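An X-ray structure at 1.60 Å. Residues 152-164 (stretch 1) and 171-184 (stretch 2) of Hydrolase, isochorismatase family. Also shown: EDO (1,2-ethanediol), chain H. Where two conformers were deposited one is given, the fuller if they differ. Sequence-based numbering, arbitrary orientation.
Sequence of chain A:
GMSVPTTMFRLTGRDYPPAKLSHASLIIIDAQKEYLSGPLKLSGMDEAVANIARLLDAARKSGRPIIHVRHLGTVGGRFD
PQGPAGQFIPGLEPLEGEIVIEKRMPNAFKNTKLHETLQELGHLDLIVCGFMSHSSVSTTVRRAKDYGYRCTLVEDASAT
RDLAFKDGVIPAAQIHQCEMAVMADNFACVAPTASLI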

# COMPACT_ATOMS: atom_id res chain seq x y z
N THR A 152 -11.42 8.12 5.00
CA THR A 152 -12.52 7.18 5.09
C THR A 152 -12.69 6.62 3.68
O THR A 152 -12.99 7.37 2.73
CB THR A 152 -13.82 7.84 5.55
OG1 THR A 152 -13.64 8.32 6.89
CG2 THR A 152 -14.95 6.85 5.50
N LEU A 153 -12.44 5.32 3.55
CA LEU A 153 -12.43 4.66 2.24
C LEU A 153 -13.74 3.97 2.04
O LEU A 153 -14.17 3.17 2.88
CB LEU A 153 -11.28 3.65 2.21
CG LEU A 153 -11.10 2.78 0.98
CD1 LEU A 153 -10.97 3.53 -0.32
CD2 LEU A 153 -9.88 1.91 1.21
N VAL A 154 -14.39 4.22 0.92
CA VAL A 154 -15.76 3.73 0.72
C VAL A 154 -15.68 2.40 0.00
O VAL A 154 -15.45 2.34 -1.20
CB VAL A 154 -16.63 4.71 -0.06
CG1 VAL A 154 -18.07 4.24 -0.11
CG2 VAL A 154 -16.52 6.09 0.54
N GLU A 155 -15.84 1.31 0.77
CA GLU A 155 -15.43 -0.01 0.28
C GLU A 155 -16.30 -0.53 -0.87
O GLU A 155 -15.84 -1.29 -1.72
CB GLU A 155 -15.45 -1.04 1.42
CG GLU A 155 -16.80 -1.15 2.09
CD GLU A 155 -16.72 -1.91 3.39
OE1 GLU A 155 -15.94 -2.89 3.45
OE2 GLU A 155 -17.44 -1.52 4.34
N ASP A 156 -17.54 -0.08 -0.92
CA ASP A 156 -18.48 -0.49 -1.97
C ASP A 156 -18.61 0.53 -3.12
O ASP A 156 -19.40 0.37 -4.03
CB ASP A 156 -19.84 -0.92 -1.38
CG ASP A 156 -20.54 0.19 -0.62
OD1 ASP A 156 -20.03 1.32 -0.55
OD2 ASP A 156 -21.63 -0.10 -0.07
N ALA A 157 -17.70 1.49 -3.10
CA ALA A 157 -17.54 2.49 -4.16
C ALA A 157 -16.11 2.39 -4.72
O ALA A 157 -15.53 3.38 -5.21
CB ALA A 157 -17.80 3.87 -3.64
N SER A 158 -15.56 1.20 -4.62
CA SER A 158 -14.19 0.91 -5.07
C SER A 158 -14.19 -0.53 -5.57
O SER A 158 -15.07 -1.34 -5.19
CB SER A 158 -13.20 1.16 -3.93
OG SER A 158 -11.84 0.81 -4.30
N ALA A 159 -13.24 -0.88 -6.42
CA ALA A 159 -13.18 -2.19 -6.99
C ALA A 159 -11.80 -2.54 -7.45
O ALA A 159 -10.93 -1.68 -7.60
CB ALA A 159 -14.16 -2.32 -8.15
N THR A 160 -11.63 -3.81 -7.73
CA THR A 160 -10.41 -4.32 -8.30
C THR A 160 -10.73 -5.48 -9.27
O THR A 160 -11.88 -5.64 -9.75
CB THR A 160 -9.42 -4.68 -7.19
OG1 THR A 160 -8.17 -5.06 -7.76
CG2 THR A 160 -9.95 -5.78 -6.33
N ARG A 161 -9.67 -6.18 -9.65
CA ARG A 161 -9.81 -7.32 -10.57
C ARG A 161 -9.13 -8.59 -10.01
O ARG A 161 -8.40 -8.56 -9.01
CB ARG A 161 -9.27 -6.94 -11.92
CG ARG A 161 -7.74 -6.87 -12.00
CD ARG A 161 -7.24 -6.33 -13.34
NE ARG A 161 -5.87 -6.78 -13.66
CZ ARG A 161 -4.75 -6.34 -13.08
NH1 ARG A 161 -4.79 -5.40 -12.14
NH2 ARG A 161 -3.60 -6.87 -13.46
N ASP A 162 -9.42 -9.73 -10.65
CA ASP A 162 -8.71 -10.96 -10.37
C ASP A 162 -7.22 -10.74 -10.56
O ASP A 162 -6.80 -10.21 -11.60
CB ASP A 162 -9.13 -12.09 -11.31
CG ASP A 162 -10.56 -12.60 -11.10
OD1 ASP A 162 -11.28 -12.14 -10.23
OD2 ASP A 162 -10.95 -13.51 -11.86
N LEU A 163 -6.41 -11.19 -9.61
CA LEU A 163 -4.94 -11.12 -9.78
C LEU A 163 -4.24 -12.45 -9.78
O LEU A 163 -4.71 -13.43 -9.16
CB LEU A 163 -4.29 -10.26 -8.69
CG LEU A 163 -4.75 -8.82 -8.58
CD1 LEU A 163 -4.11 -8.15 -7.37
CD2 LEU A 163 -4.51 -8.06 -9.84
N ALA A 164 -3.15 -12.51 -10.54
CA ALA A 164 -2.28 -13.66 -10.52
C ALA A 164 -1.53 -13.80 -9.21
O ALA A 164 -1.02 -12.84 -8.68
CB ALA A 164 -1.28 -13.59 -11.65
N PRO A 171 -9.38 -14.41 -6.80
CA PRO A 171 -10.49 -13.56 -7.21
C PRO A 171 -10.43 -12.15 -6.71
O PRO A 171 -10.05 -11.86 -5.55
CB PRO A 171 -11.73 -14.25 -6.65
CG PRO A 171 -11.32 -15.63 -6.39
CD PRO A 171 -9.84 -15.68 -6.20
N ALA A 172 -11.02 -11.27 -7.51
CA ALA A 172 -11.16 -9.87 -7.20
C ALA A 172 -11.77 -9.64 -5.81
O ALA A 172 -11.25 -8.83 -5.07
CB ALA A 172 -11.99 -9.20 -8.27
N ALA A 173 -12.81 -10.41 -5.43
CA ALA A 173 -13.45 -10.22 -4.13
C ALA A 173 -12.48 -10.46 -2.98
O ALA A 173 -12.58 -9.79 -1.94
CB ALA A 173 -14.68 -11.12 -3.98
N GLN A 174 -11.59 -11.42 -3.17
CA GLN A 174 -10.66 -11.84 -2.10
C GLN A 174 -9.58 -10.75 -2.00
O GLN A 174 -9.25 -10.28 -0.90
CB GLN A 174 -10.06 -13.19 -2.36
CG GLN A 174 -11.01 -14.30 -2.05
CD GLN A 174 -10.41 -15.65 -2.30
OE1 GLN A 174 -9.24 -15.88 -1.99
NE2 GLN A 174 -11.22 -16.56 -2.84
N ILE A 175 -9.09 -10.31 -3.15
CA ILE A 175 -8.15 -9.19 -3.12
C ILE A 175 -8.76 -7.97 -2.43
O ILE A 175 -8.13 -7.31 -1.64
CB ILE A 175 -7.73 -8.75 -4.54
CG1 ILE A 175 -7.02 -9.88 -5.29
CG2 ILE A 175 -6.89 -7.48 -4.46
CD1 ILE A 175 -5.75 -10.42 -4.67
N HIS A 176 -9.98 -7.62 -2.83
CA HIS A 176 -10.63 -6.43 -2.32
C HIS A 176 -10.88 -6.52 -0.78
O HIS A 176 -10.59 -5.59 -0.05
CB HIS A 176 -11.89 -6.17 -3.10
CG HIS A 176 -12.48 -4.82 -2.85
ND1 HIS A 176 -11.87 -3.66 -3.25
CD2 HIS A 176 -13.63 -4.45 -2.23
CE1 HIS A 176 -12.62 -2.62 -2.91
NE2 HIS A 176 -13.70 -3.08 -2.31
N GLN A 177 -11.36 -7.65 -0.31
CA GLN A 177 -11.61 -7.87 1.12
C GLN A 177 -10.32 -7.79 1.90
O GLN A 177 -10.27 -7.17 2.93
CB GLN A 177 -12.29 -9.21 1.39
N CYS A 178 -9.26 -8.43 1.38
CA CYS A 178 -7.98 -8.34 2.07
C CYS A 178 -7.50 -6.90 2.13
O CYS A 178 -7.06 -6.42 3.18
CB CYS A 178 -6.96 -9.29 1.42
SG CYS A 178 -7.31 -11.07 1.69
N GLU A 179 -7.59 -6.15 1.03
CA GLU A 179 -7.12 -4.78 1.06
C GLU A 179 -7.97 -3.89 1.96
O GLU A 179 -7.42 -3.01 2.59
CB GLU A 179 -6.91 -4.17 -0.30
CG GLU A 179 -5.85 -3.01 -0.25
CD GLU A 179 -4.37 -3.42 0.01
OE1 GLU A 179 -4.04 -4.64 0.03
OE2 GLU A 179 -3.50 -2.52 0.21
N MSE A 180 -9.27 -4.19 2.09
CA MSE A 180 -10.14 -3.43 2.97
C MSE A 180 -9.74 -3.72 4.41
O MSE A 180 -9.67 -2.80 5.22
CB MSE A 180 -11.65 -3.66 2.78
CG MSE A 180 -12.30 -3.16 1.47
SE MSE A 180 -11.79 -1.35 1.00
CE MSE A 180 -10.36 -1.73 -0.24
N ALA A 181 -9.41 -4.97 4.72
CA ALA A 181 -8.94 -5.34 6.06
C ALA A 181 -7.61 -4.62 6.39
O ALA A 181 -7.42 -4.13 7.52
CB ALA A 181 -8.81 -6.85 6.19
N VAL A 182 -6.71 -4.60 5.41
CA VAL A 182 -5.39 -3.94 5.51
C VAL A 182 -5.55 -2.43 5.75
O VAL A 182 -4.94 -1.85 6.65
CB VAL A 182 -4.55 -4.25 4.24
CG1 VAL A 182 -3.41 -3.27 4.03
CG2 VAL A 182 -4.08 -5.70 4.26
N MSE A 183 -6.40 -1.79 4.94
CA MSE A 183 -6.73 -0.38 5.14
C MSE A 183 -7.30 -0.11 6.52
O MSE A 183 -6.86 0.80 7.19
CB MSE A 183 -7.74 0.04 4.04
CG MSE A 183 -7.10 0.01 2.64
SE MSE A 183 -5.91 1.50 2.37
CE MSE A 183 -4.24 0.56 2.46
N ALA A 184 -8.28 -0.91 6.95
CA ALA A 184 -8.93 -0.72 8.24
C ALA A 184 -7.96 -0.92 9.40
O ALA A 184 -8.16 -0.37 10.50
CB ALA A 184 -10.11 -1.67 8.38
C1 EDO H . -15.13 -6.98 -5.70
O1 EDO H . -15.94 -7.40 -6.82
C2 EDO H . -14.64 -5.57 -6.01
O2 EDO H . -13.81 -5.52 -7.17

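Two hydrogen bonds and a band of apolar contacts hold the helix of stretch 2 against stretch 1. Together the two sides bury 602 Å².

The first hydrogen bond lies at the start of the helix. Ala-172 N donates to Asp-162 OD1 at 2.9 Å, with an angle of 155° at the hydrogen. Ala-172 N, as the first amide of the helix, has no partner in the helical hydrogen-bond pattern, so a carboxylate from stretch 1 suits this place. The CA-to-CB bond of Asp-162 points sideways, but chi1 near -69° (m) brings the carboxylate nearer to the helix. Pro-171 occupies the N-cap position. It has no amide hydrogen to satisfy, and its carbonyl O accepts from both Gln-174 N (2.9 Å) and Ile-175 N (3.0 Å). From there the regular helical pattern takes over, as in His-176 N to Ala-172 O at 2.8 Å.

Ala-172 is also where the backbones come close: its CA lies 4.2 Å from Asp-162 CA. Its CB points toward stretch 1 and sits 3.4 Å from Arg-161 C. The small methyl fits this tight approach. A CA-H...O contact, Ala-172 CA to Arg-161 O at 3.6 Å, adds to it. The CA-to-CB bond of Arg-161 points away from the helix, and its NH1 and NH2 are hydrogen-bonded elsewhere in the structure.

The second hydrogen bond comes from His-176. Its NE2 donates to Glu-155 O at 2.9 Å, with an angle of 166°. The acceptor lies at the ring edge, near the ring plane, as a good N-H...O bond requires. Chi1 is t (-168°) and chi2 is 68°. ND1 is hydrogen-bonded elsewhere in the structure, so both ring nitrogens are satisfied. Glu-155 belongs to the type I turn from Val-154 to Ala-157, which is closed by Ala-157 N to Val-154 O at 3.1 Å. The histidine thus ties the helix to the corner of the chain.

Thr-160 points toward the helix with chi1 t. Its CG2 comes closest to Ala-172 O, at 3.5 Å, and packs 3.8 Å from His-176 CB and 4.0 Å from Ile-175 CG2, while its OG1 is hydrogen-bonded elsewhere in the structure. The backbone Thr-160 N donates to O2 of the 1,2-ethanediol at 2.8 Å and 176°. This molecule probably comes from the crystallisation liquor. Its C2 lies over one face of the His-176 ring, 3.9 Å from His-176 CG.

Apolar side chains complete the contact. Leu-163 CD1 meets Ile-175 CD1 at 3.9 Å; both residues are buried. Farther along the helix, Leu-153 points toward it and places CD2 3.8 Å from SE of Met-180, a selenomethionine, and 3.7 Å from CG of Met-183, also a selenomethionine. Met-180 SE also lies 3.7 Å from Glu-155 CB. That contact uses the aliphatic base of the glutamate, with its carboxylate turned off from the selenium.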